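Local structure of carboxypeptidase A (Helicoverpa armigera, 1JQG) at residues Glu19-His24 with Asp231-Lys236; His24-Val29 with Lys62-Lys67; Glu93-Glu98 with Gly394-Pro399; Ser123-Asp128 with Gly223-Phe228. The protein is a zinc metallocarboxypeptidase of the M14 family, seen here as the proenzyme, that probably removes C-terminal residues from peptides. One frame throughout, in Å; residues are numbered along the deposited sequence.

Interaction 1 (Glu19-His24 with Asp231-Lys236)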
# COMPACT_ATOMS: atom_id res chain seq x y z
N GLU A 19 -19.14 3.08 17.48
CA GLU A 19 -18.39 3.15 16.21
C GLU A 19 -19.24 3.75 15.11
O GLU A 19 -20.46 3.61 14.97
CB GLU A 19 -17.78 1.81 15.76
CG GLU A 19 -16.59 1.38 16.61
CD GLU A 19 -16.13 -0.04 16.37
OE1 GLU A 19 -16.01 -0.47 15.21
OE2 GLU A 19 -15.88 -0.74 17.37
N ILE A 20 -18.54 4.35 14.14
CA ILE A 20 -19.12 4.89 12.93
C ILE A 20 -19.40 3.80 11.90
O ILE A 20 -19.87 4.03 10.79
CB ILE A 20 -18.16 5.95 12.34
CG1 ILE A 20 -16.78 5.37 12.15
CG2 ILE A 20 -18.14 7.17 13.26
CD1 ILE A 20 -15.56 6.19 11.83
N TYR A 21 -19.08 2.55 12.23
CA TYR A 21 -19.31 1.41 11.37
C TYR A 21 -20.39 0.46 11.86
O TYR A 21 -20.55 -0.65 11.39
CB TYR A 21 -17.96 0.66 11.18
CG TYR A 21 -17.00 1.49 10.34
CD1 TYR A 21 -15.81 1.99 10.88
CD2 TYR A 21 -17.27 1.78 9.02
CE1 TYR A 21 -14.94 2.74 10.12
CE2 TYR A 21 -16.41 2.52 8.26
CZ TYR A 21 -15.25 3.01 8.81
OH TYR A 21 -14.39 3.76 8.06
N ASP A 22 -21.12 0.87 12.89
CA ASP A 22 -22.22 0.08 13.41
C ASP A 22 -23.37 0.07 12.39
O ASP A 22 -24.01 1.09 12.18
CB ASP A 22 -22.72 0.63 14.73
CG ASP A 22 -23.58 -0.32 15.53
OD1 ASP A 22 -23.84 -0.01 16.72
OD2 ASP A 22 -23.99 -1.37 15.00
N GLY A 23 -23.52 -1.06 11.70
CA GLY A 23 -24.57 -1.14 10.68
C GLY A 23 -24.02 -1.20 9.26
O GLY A 23 -24.77 -1.53 8.33
N HIS A 24 -22.71 -0.94 9.10
CA HIS A 24 -22.11 -0.98 7.77
C HIS A 24 -21.98 -2.43 7.28
O HIS A 24 -21.53 -3.30 8.02
CB HIS A 24 -20.75 -0.29 7.79
CG HIS A 24 -20.78 1.19 7.74
ND1 HIS A 24 -21.73 1.93 8.41
CD2 HIS A 24 -20.00 2.11 7.10
CE1 HIS A 24 -21.54 3.23 8.21
NE2 HIS A 24 -20.49 3.34 7.41
N ASP A 231 -11.25 5.85 13.06
CA ASP A 231 -11.62 5.27 11.78
C ASP A 231 -10.61 4.26 11.29
O ASP A 231 -9.68 4.53 10.51
CB ASP A 231 -11.86 6.41 10.79
CG ASP A 231 -12.62 5.94 9.57
OD1 ASP A 231 -13.53 6.63 9.12
OD2 ASP A 231 -12.26 4.85 9.06
N ARG A 232 -10.81 2.97 11.59
CA ARG A 232 -10.01 1.86 11.12
C ARG A 232 -9.90 1.81 9.59
O ARG A 232 -8.88 1.36 9.04
CB ARG A 232 -10.58 0.52 11.60
CG ARG A 232 -9.82 -0.74 11.22
CD ARG A 232 -8.37 -0.74 11.60
NE ARG A 232 -7.65 -1.95 11.20
CZ ARG A 232 -7.11 -2.09 9.96
NH1 ARG A 232 -7.24 -1.13 9.04
NH2 ARG A 232 -6.44 -3.21 9.60
N TYR A 233 -11.00 2.13 8.89
CA TYR A 233 -11.01 1.98 7.45
C TYR A 233 -10.63 3.26 6.72
O TYR A 233 -10.91 3.38 5.51
CB TYR A 233 -12.35 1.43 6.97
CG TYR A 233 -12.58 -0.02 7.30
CD1 TYR A 233 -13.78 -0.45 7.88
CD2 TYR A 233 -11.60 -0.98 7.01
CE1 TYR A 233 -13.98 -1.79 8.17
CE2 TYR A 233 -11.79 -2.32 7.30
CZ TYR A 233 -12.99 -2.71 7.88
OH TYR A 233 -13.19 -4.04 8.15
N TRP A 234 -10.02 4.21 7.43
CA TRP A 234 -9.52 5.43 6.80
C TRP A 234 -8.30 5.09 5.92
O TRP A 234 -7.41 4.34 6.33
CB TRP A 234 -9.23 6.45 7.90
CG TRP A 234 -8.88 7.82 7.37
CD1 TRP A 234 -7.64 8.36 7.13
CD2 TRP A 234 -9.83 8.83 6.99
NE1 TRP A 234 -7.76 9.63 6.62
CE2 TRP A 234 -9.09 9.95 6.54
CE3 TRP A 234 -11.22 8.91 7.00
CZ2 TRP A 234 -9.71 11.12 6.09
CZ3 TRP A 234 -11.84 10.06 6.56
CH2 TRP A 234 -11.08 11.15 6.11
N ARG A 235 -8.20 5.71 4.76
CA ARG A 235 -7.07 5.50 3.84
C ARG A 235 -6.36 6.79 3.43
O ARG A 235 -5.23 6.75 2.96
CB ARG A 235 -7.57 4.77 2.59
CG ARG A 235 -8.68 5.48 1.84
CD ARG A 235 -9.19 4.65 0.67
NE ARG A 235 -8.19 4.55 -0.38
CZ ARG A 235 -8.47 4.68 -1.68
NH1 ARG A 235 -9.74 4.91 -2.02
NH2 ARG A 235 -7.53 4.57 -2.62
N LYS A 236 -7.04 7.92 3.45
CA LYS A 236 -6.47 9.17 2.98
C LYS A 236 -5.61 9.81 4.07
O LYS A 236 -5.47 9.38 5.23
CB LYS A 236 -7.62 10.10 2.57
CG LYS A 236 -8.49 9.58 1.45
CD LYS A 236 -9.53 10.60 0.98
CE LYS A 236 -10.58 10.80 2.08
NZ LYS A 236 -11.46 11.94 1.66
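The ring of Y21 has Y233 over one face and D231 at its edge. Y233 turns its own edge toward that face: CD1 of Y233 sits above the ring plane, offset toward the rim. This is a T-shaped stack, with ring centroids 5.3 Å apart and planes at 80°. OD2 of D231 lies in the plane of the Y21 ring, and the carboxylate itself stands nearly upright to it. The Y21 hydroxyl gives its proton to D231, OH to OD2 at 2.6 Å. It comes from the syn side, 31° out of the carboxylate plane. CB of Y233 packs close by, 3.8 Å from CZ of Y21. On the same carboxylate, CD1 of I20 touches OD1 of D231 at 3.4 Å. An alanine in place of Y21 would probably leave D231 without this donor and open a gap beside the Y233 ring. L64 of strand 61-65 also packs on both tyrosines. R232 points elsewhere, to a salt bridge with E98. Two type I beta turns meet here, E19 to D22 and D231 to W234. The contact is typical of an M14 proenzyme, where the activation segment rests on loops of the peptidase domain.

Interaction 2 (His24-Val29 with Lys62-Lys67)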
# COMPACT_ATOMS: atom_id res chain seq x y z
N HIS A 24 -22.71 -0.94 9.10
CA HIS A 24 -22.11 -0.98 7.77
C HIS A 24 -21.98 -2.43 7.28
O HIS A 24 -21.53 -3.30 8.02
CB HIS A 24 -20.75 -0.29 7.79
CG HIS A 24 -20.78 1.19 7.74
ND1 HIS A 24 -21.73 1.93 8.41
CD2 HIS A 24 -20.00 2.11 7.10
CE1 HIS A 24 -21.54 3.23 8.21
NE2 HIS A 24 -20.49 3.34 7.41
N ALA A 25 -22.38 -2.67 6.03
CA ALA A 25 -22.29 -4.00 5.44
C ALA A 25 -21.36 -4.06 4.22
O ALA A 25 -21.21 -3.17 3.39
CB ALA A 25 -23.65 -4.50 4.97
N VAL A 26 -20.71 -5.22 4.09
CA VAL A 26 -19.81 -5.49 2.98
C VAL A 26 -20.55 -6.31 1.94
O VAL A 26 -21.12 -7.36 2.27
CB VAL A 26 -18.54 -6.25 3.44
CG1 VAL A 26 -17.71 -6.75 2.26
CG2 VAL A 26 -17.69 -5.30 4.27
N TYR A 27 -20.55 -5.81 0.71
CA TYR A 27 -21.23 -6.48 -0.38
C TYR A 27 -20.21 -7.01 -1.39
O TYR A 27 -19.08 -6.51 -1.51
CB TYR A 27 -22.22 -5.54 -1.06
CG TYR A 27 -23.51 -5.30 -0.30
CD1 TYR A 27 -23.61 -4.25 0.59
CD2 TYR A 27 -24.64 -6.09 -0.51
CE1 TYR A 27 -24.80 -3.99 1.26
CE2 TYR A 27 -25.82 -5.87 0.17
CZ TYR A 27 -25.89 -4.80 1.05
OH TYR A 27 -27.04 -4.55 1.74
N GLN A 28 -20.60 -8.03 -2.12
CA GLN A 28 -19.80 -8.58 -3.21
C GLN A 28 -20.56 -8.39 -4.52
O GLN A 28 -21.63 -8.99 -4.67
CB GLN A 28 -19.46 -10.03 -2.88
CG GLN A 28 -18.70 -10.74 -3.97
CD GLN A 28 -18.61 -12.25 -3.73
OE1 GLN A 28 -19.17 -13.01 -4.55
NE2 GLN A 28 -17.94 -12.61 -2.65
N VAL A 29 -20.07 -7.51 -5.38
CA VAL A 29 -20.74 -7.25 -6.66
C VAL A 29 -20.12 -8.08 -7.77
O VAL A 29 -18.91 -8.07 -7.91
CB VAL A 29 -20.72 -5.76 -7.04
CG1 VAL A 29 -21.35 -5.00 -5.86
CG2 VAL A 29 -19.35 -5.18 -7.31
N LYS A 62 -15.44 -6.01 -3.90
CA LYS A 62 -16.03 -5.79 -2.59
C LYS A 62 -16.19 -4.30 -2.28
O LYS A 62 -15.32 -3.49 -2.60
CB LYS A 62 -15.19 -6.50 -1.54
CG LYS A 62 -15.29 -8.00 -1.60
CD LYS A 62 -14.87 -8.70 -0.31
CE LYS A 62 -14.82 -10.21 -0.53
NZ LYS A 62 -14.07 -10.99 0.49
N VAL A 63 -17.35 -3.96 -1.69
CA VAL A 63 -17.61 -2.56 -1.35
C VAL A 63 -18.26 -2.43 0.02
O VAL A 63 -19.12 -3.24 0.37
CB VAL A 63 -18.46 -1.90 -2.47
CG1 VAL A 63 -19.69 -2.73 -2.75
CG2 VAL A 63 -18.79 -0.43 -2.23
N LEU A 64 -17.78 -1.44 0.81
CA LEU A 64 -18.37 -1.18 2.12
C LEU A 64 -19.51 -0.17 2.04
O LEU A 64 -19.31 0.93 1.58
CB LEU A 64 -17.27 -0.66 3.06
CG LEU A 64 -17.69 -0.42 4.52
CD1 LEU A 64 -18.01 -1.77 5.13
CD2 LEU A 64 -16.56 0.30 5.21
N VAL A 65 -20.72 -0.57 2.35
CA VAL A 65 -21.91 0.25 2.21
C VAL A 65 -22.54 0.61 3.56
O VAL A 65 -22.85 -0.24 4.41
CB VAL A 65 -22.99 -0.45 1.36
CG1 VAL A 65 -24.27 0.41 1.29
CG2 VAL A 65 -22.43 -0.93 0.01
N PRO A 66 -22.69 1.89 3.83
CA PRO A 66 -23.31 2.40 5.05
C PRO A 66 -24.73 1.90 5.27
O PRO A 66 -25.48 1.63 4.34
CB PRO A 66 -23.29 3.92 4.88
CG PRO A 66 -22.14 4.15 3.94
CD PRO A 66 -22.24 3.01 2.96
N LYS A 67 -25.18 1.87 6.52
CA LYS A 67 -26.51 1.40 6.87
C LYS A 67 -27.63 2.20 6.22
O LYS A 67 -28.64 1.65 5.75
CB LYS A 67 -26.70 1.44 8.38
CG LYS A 67 -28.02 0.88 8.91
CD LYS A 67 -27.88 0.79 10.44
CE LYS A 67 -27.51 2.14 11.05
NZ LYS A 67 -26.97 2.04 12.44
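Residues 25-29 and 62-65 run antiparallel, with A25 paired to V65 and Y27 to V63 through four backbone hydrogen bonds, among them V65 N to A25 O at 2.8 Å. V26 with L64 and Q28 with K62 are the non-hydrogen-bonded pairs. On the face of V26 and L64, CG2 of V26 meets CD1 of L64 at 3.6 Å. On the other face, Y27 reaches diagonally along the sheet to V65, with CD1 of Y27 3.6 Å from CG2 of V65. CB of Y27 also touches CG1 of V63, more loosely. V29 adds its CG1 to the same V63 methyl. Beyond the strand ends, the H24 ring lies against P66. CA of P66 sits over the ring centre, 3.6 Å from the centroid and only 5° off the normal, a CH-pi contact. CB of P66 lies near NE2 and CE1 of the same ring. CG of L64, anti to the backbone N (chi1 -176°), lies at the ring's edge. An alanine at H24 would probably leave P66 without this flat partner and open a gap at the strand end. K62 runs out extended to salt bridges with D393 and E87. The pair forms the centre of the four-stranded antiparallel sheet of the activation domain. Strands 50-53 and 83-88 flank it, W52 packs on V26 and L64, and F73 of helix 70-80 lies against Y27, V63 and V65.

Interaction 3 (Glu93-Glu98 with Gly394-Pro399)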
# COMPACT_ATOMS: atom_id res chain seq x y z
N GLU A 93 -18.46 -6.00 14.22
CA GLU A 93 -18.07 -7.24 14.86
C GLU A 93 -16.70 -7.73 14.41
O GLU A 93 -15.94 -8.27 15.20
CB GLU A 93 -19.11 -8.32 14.57
CG GLU A 93 -20.49 -8.03 15.14
CD GLU A 93 -21.45 -9.16 14.85
OE1 GLU A 93 -22.54 -8.93 14.27
OE2 GLU A 93 -21.10 -10.31 15.23
N GLN A 94 -16.36 -7.50 13.16
CA GLN A 94 -15.07 -7.89 12.62
C GLN A 94 -13.97 -6.97 13.13
O GLN A 94 -12.85 -7.39 13.40
CB GLN A 94 -15.10 -7.88 11.09
CG GLN A 94 -15.99 -8.92 10.46
CD GLN A 94 -15.81 -9.08 8.97
OE1 GLN A 94 -15.43 -8.17 8.23
NE2 GLN A 94 -16.11 -10.32 8.55
N LEU A 95 -14.32 -5.70 13.34
CA LEU A 95 -13.36 -4.73 13.82
C LEU A 95 -13.00 -5.02 15.27
O LEU A 95 -11.85 -4.94 15.71
CB LEU A 95 -13.93 -3.32 13.67
CG LEU A 95 -14.16 -2.84 12.24
CD1 LEU A 95 -14.93 -1.51 12.18
CD2 LEU A 95 -12.84 -2.77 11.48
N GLU A 96 -14.00 -5.34 16.06
CA GLU A 96 -13.88 -5.64 17.47
C GLU A 96 -13.07 -6.91 17.72
O GLU A 96 -12.23 -6.97 18.62
CB GLU A 96 -15.28 -5.80 18.05
CG GLU A 96 -16.00 -4.46 18.21
CD GLU A 96 -17.38 -4.63 18.82
OE1 GLU A 96 -17.86 -5.79 18.77
OE2 GLU A 96 -17.91 -3.60 19.29
N LEU A 97 -13.18 -7.87 16.81
CA LEU A 97 -12.39 -9.09 16.89
C LEU A 97 -10.91 -8.81 16.61
O LEU A 97 -10.04 -9.39 17.27
CB LEU A 97 -12.94 -10.14 15.91
CG LEU A 97 -12.11 -11.43 15.84
CD1 LEU A 97 -12.26 -12.14 17.16
CD2 LEU A 97 -12.46 -12.27 14.63
N GLU A 98 -10.60 -7.97 15.62
CA GLU A 98 -9.24 -7.63 15.27
C GLU A 98 -8.56 -6.98 16.47
O GLU A 98 -7.47 -7.42 16.82
CB GLU A 98 -9.15 -6.73 14.05
CG GLU A 98 -7.71 -6.46 13.63
CD GLU A 98 -7.50 -5.23 12.76
OE1 GLU A 98 -8.08 -4.16 13.03
OE2 GLU A 98 -6.72 -5.37 11.77
N GLY A 394 -10.03 -8.62 3.21
CA GLY A 394 -10.20 -7.27 3.69
C GLY A 394 -8.87 -6.66 4.14
O GLY A 394 -7.82 -6.91 3.57
N PHE A 395 -8.95 -5.73 5.09
CA PHE A 395 -7.77 -5.03 5.55
C PHE A 395 -7.37 -5.44 6.96
O PHE A 395 -6.30 -5.09 7.41
CB PHE A 395 -8.06 -3.52 5.48
CG PHE A 395 -8.27 -3.03 4.08
CD1 PHE A 395 -7.20 -2.84 3.21
CD2 PHE A 395 -9.57 -2.74 3.66
CE1 PHE A 395 -7.44 -2.39 1.93
CE2 PHE A 395 -9.81 -2.30 2.36
CZ PHE A 395 -8.74 -2.13 1.49
N LEU A 396 -8.24 -6.18 7.64
CA LEU A 396 -7.99 -6.66 9.01
C LEU A 396 -6.86 -7.68 9.06
O LEU A 396 -6.72 -8.51 8.18
CB LEU A 396 -9.25 -7.27 9.59
CG LEU A 396 -10.51 -6.39 9.54
CD1 LEU A 396 -11.64 -7.15 10.26
CD2 LEU A 396 -10.27 -5.01 10.12
N VAL A 397 -6.00 -7.57 10.04
CA VAL A 397 -4.81 -8.37 10.19
C VAL A 397 -4.96 -9.42 11.30
O VAL A 397 -5.36 -9.17 12.41
CB VAL A 397 -3.57 -7.51 10.54
CG1 VAL A 397 -2.36 -8.46 10.65
CG2 VAL A 397 -3.42 -6.36 9.57
N ASP A 398 -4.66 -10.67 10.99
CA ASP A 398 -4.55 -11.78 11.90
C ASP A 398 -3.08 -11.91 12.28
O ASP A 398 -2.22 -12.13 11.40
CB ASP A 398 -5.03 -13.05 11.22
CG ASP A 398 -5.23 -14.21 12.18
OD1 ASP A 398 -4.43 -14.38 13.13
OD2 ASP A 398 -6.20 -14.98 12.01
N PRO A 399 -2.75 -11.79 13.57
CA PRO A 399 -1.38 -11.85 14.08
C PRO A 399 -0.59 -13.08 13.69
O PRO A 399 0.62 -13.05 13.78
CB PRO A 399 -1.59 -11.70 15.60
CG PRO A 399 -2.97 -12.21 15.86
CD PRO A 399 -3.73 -11.64 14.67
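L396 meets the helix with both of its methyls, and its CB points at the helix. CD1 of L396 lies against Q94, 3.6 Å from CB and 3.4 Å from the backbone O of Q94. CD2 of L396 takes the other branch and touches CD2 of L95 at 3.7 Å. The L95 and L396 side chains cross at about a right angle. The CB of L95 points away from the loop, but the far end of the side chain swings back, so contact is made by a terminal methyl alone. E98 comes from one turn further along. Its CG is anti to the backbone N (chi1 -176°), and the chain stays extended beyond it. This carries the carboxylate past L396 to the backbone of V397. The N-H of V397 points almost straight at OE2 of E98, with N to OE2 at 2.9 Å and an angle of 168° at the hydrogen. It meets the anti side of OE2, 21° out of the carboxylate plane. CD2 of L396 packs under the same carboxylate, 3.7 Å from OE1 of E98. P399 rests on L101, L102 and A105 of the same helix. OE1 of E98 takes the salt bridge from NE of R232. OE2 takes the V397 N-H and also lies beside NH2 of the same guanidinium. For a buried carboxylate this implies that the guanidinium and the N-H together probably stabilise the negative charge. The L95 and L396 methyls pack beside it, where the activation segment meets the peptidase domain.

Interaction 4 (Ser123-Asp128 with Gly223-Phe228)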
# COMPACT_ATOMS: atom_id res chain seq x y z
N SER A 123 2.79 0.75 16.17
CA SER A 123 2.27 2.08 15.92
C SER A 123 3.32 2.98 15.29
O SER A 123 4.50 2.63 15.16
CB SER A 123 1.76 2.71 17.22
OG SER A 123 2.85 2.91 18.11
N TYR A 124 2.88 4.19 14.90
CA TYR A 124 3.76 5.14 14.24
C TYR A 124 4.91 5.48 15.19
O TYR A 124 6.08 5.56 14.79
CB TYR A 124 2.97 6.40 13.83
CG TYR A 124 3.86 7.65 13.74
CD1 TYR A 124 4.76 7.82 12.69
CD2 TYR A 124 3.81 8.61 14.74
CE1 TYR A 124 5.59 8.92 12.64
CE2 TYR A 124 4.62 9.72 14.69
CZ TYR A 124 5.52 9.88 13.63
OH TYR A 124 6.34 10.97 13.59
N GLU A 125 4.58 5.73 16.45
CA GLU A 125 5.55 6.12 17.47
C GLU A 125 6.62 5.05 17.66
O GLU A 125 7.77 5.41 17.80
CB GLU A 125 4.85 6.40 18.80
CG GLU A 125 3.87 7.54 18.80
CD GLU A 125 2.54 7.26 18.10
OE1 GLU A 125 2.25 6.06 17.91
OE2 GLU A 125 1.83 8.25 17.76
N GLU A 126 6.21 3.77 17.68
CA GLU A 126 7.13 2.67 17.88
C GLU A 126 8.07 2.50 16.70
O GLU A 126 9.25 2.28 16.86
CB GLU A 126 6.43 1.32 18.15
CG GLU A 126 5.43 1.39 19.30
CD GLU A 126 4.74 0.08 19.56
OE1 GLU A 126 5.36 -0.78 20.24
OE2 GLU A 126 3.60 -0.10 19.07
N VAL A 127 7.58 2.74 15.49
CA VAL A 127 8.38 2.65 14.26
C VAL A 127 9.35 3.82 14.20
O VAL A 127 10.51 3.70 13.88
CB VAL A 127 7.53 2.61 12.99
CG1 VAL A 127 8.41 2.64 11.73
CG2 VAL A 127 6.65 1.37 12.97
N ASP A 128 8.87 5.00 14.58
CA ASP A 128 9.68 6.21 14.60
C ASP A 128 10.84 6.07 15.57
O ASP A 128 11.97 6.50 15.33
CB ASP A 128 8.81 7.40 15.01
CG ASP A 128 9.56 8.70 14.95
OD1 ASP A 128 10.01 9.06 16.05
OD2 ASP A 128 9.68 9.29 13.85
N GLY A 223 -2.77 9.50 9.03
CA GLY A 223 -3.86 8.56 8.78
C GLY A 223 -3.67 7.29 9.59
O GLY A 223 -4.60 6.67 10.10
N TYR A 224 -2.43 6.79 9.61
CA TYR A 224 -2.09 5.59 10.35
C TYR A 224 -2.47 5.74 11.83
O TYR A 224 -2.94 4.77 12.44
CB TYR A 224 -0.60 5.25 10.17
CG TYR A 224 -0.19 3.89 10.69
CD1 TYR A 224 -0.90 2.76 10.32
CD2 TYR A 224 0.88 3.71 11.54
CE1 TYR A 224 -0.55 1.51 10.77
CE2 TYR A 224 1.25 2.46 12.01
CZ TYR A 224 0.53 1.36 11.62
OH TYR A 224 0.87 0.12 12.07
N VAL A 225 -2.22 6.92 12.39
CA VAL A 225 -2.47 7.14 13.83
C VAL A 225 -3.98 7.18 14.02
O VAL A 225 -4.53 6.69 14.99
CB VAL A 225 -1.77 8.40 14.34
CG1 VAL A 225 -2.23 8.96 15.69
CG2 VAL A 225 -0.25 8.19 14.43
N HIS A 226 -4.68 7.74 13.03
CA HIS A 226 -6.11 7.90 13.06
C HIS A 226 -6.79 6.54 12.97
O HIS A 226 -7.84 6.31 13.60
CB HIS A 226 -6.56 8.80 11.90
CG HIS A 226 -8.02 9.16 11.92
ND1 HIS A 226 -8.90 8.84 10.89
CD2 HIS A 226 -8.75 9.83 12.85
CE1 HIS A 226 -10.10 9.31 11.20
NE2 HIS A 226 -10.05 9.88 12.40
N THR A 227 -6.23 5.62 12.20
CA THR A 227 -6.78 4.28 12.07
C THR A 227 -6.58 3.44 13.34
O THR A 227 -7.30 2.47 13.53
CB THR A 227 -6.14 3.53 10.88
OG1 THR A 227 -4.73 3.47 11.07
CG2 THR A 227 -6.40 4.23 9.55
N PHE A 228 -5.58 3.78 14.16
CA PHE A 228 -5.29 3.11 15.40
C PHE A 228 -6.29 3.41 16.52
O PHE A 228 -6.56 2.56 17.38
CB PHE A 228 -3.89 3.46 15.93
CG PHE A 228 -2.90 2.35 15.72
CD1 PHE A 228 -2.28 1.77 16.81
CD2 PHE A 228 -2.59 1.88 14.43
CE1 PHE A 228 -1.35 0.77 16.65
CE2 PHE A 228 -1.71 0.85 14.30
CZ PHE A 228 -1.07 0.31 15.39
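Two helix segments of the zinc carboxypeptidase (M14) alpha/beta fold, built round an eight-stranded mixed sheet, meet here: Y124 and its neighbours at the start of helix 124-137, and Y224, V225 and F228 on helix 221-228. The axes of the short segments 124-128 and 223-228 come to 11.1 Å of each other, at 133°. No hydrogen bond joins them, so the contact is van der Waals packing. In the apolar group, CG2 of V225, anti to the carbonyl carbon, is the branch that meets CB of Y124, at 3.7 Å. The same methyl meets OE2 of E125, whose chain bends at its second torsion (chi2 74°). In the aromatic group, CE2 of Y224 comes to 3.7 Å from the backbone N of Y124, and CD2 of Y224 lies near CB of Y124. F228 presents its ring to S123, and W185 packs against the rings of both Y224 and F228. The polar groups work within each side. S123 is the N-cap residue, and N of S123 gives a hydrogen bond to OE2 of E126, 3.1 Å. T227 bonds through OG1 to the carbonyl O of Y224, one turn back on its own helix. Two hydroxyls leave the contact: OH of Y124 bonds to O of S155, OH of Y224 to O of H122. At the outer end, CE1 of F228 stands 3.7 Å from CB of S123.

How the interactions relate
Interactions 1, 2 and 3 lie on the same side of the chain's centre, on or beside the activation domain. Interactions 1 and 2 share H24 and have centres 12 Å apart. CD2 of L64 packs on CE2 of Y21 at 3.8 Å. Interaction 1 meets interaction 3 through a salt bridge, NE of R232 to OE1 of E98 at 2.9 Å. Interaction 4, within the peptidase domain, meets interaction 1 where CB of D231 touches CE1 of H226 at 3.4 Å. Interaction 3 comes nearest the catalytic centre: the F395 side chain is about 6 Å from the zinc and about 7 Å from E382, the predicted proton donor/acceptor. Interactions 2 and 4 do not touch.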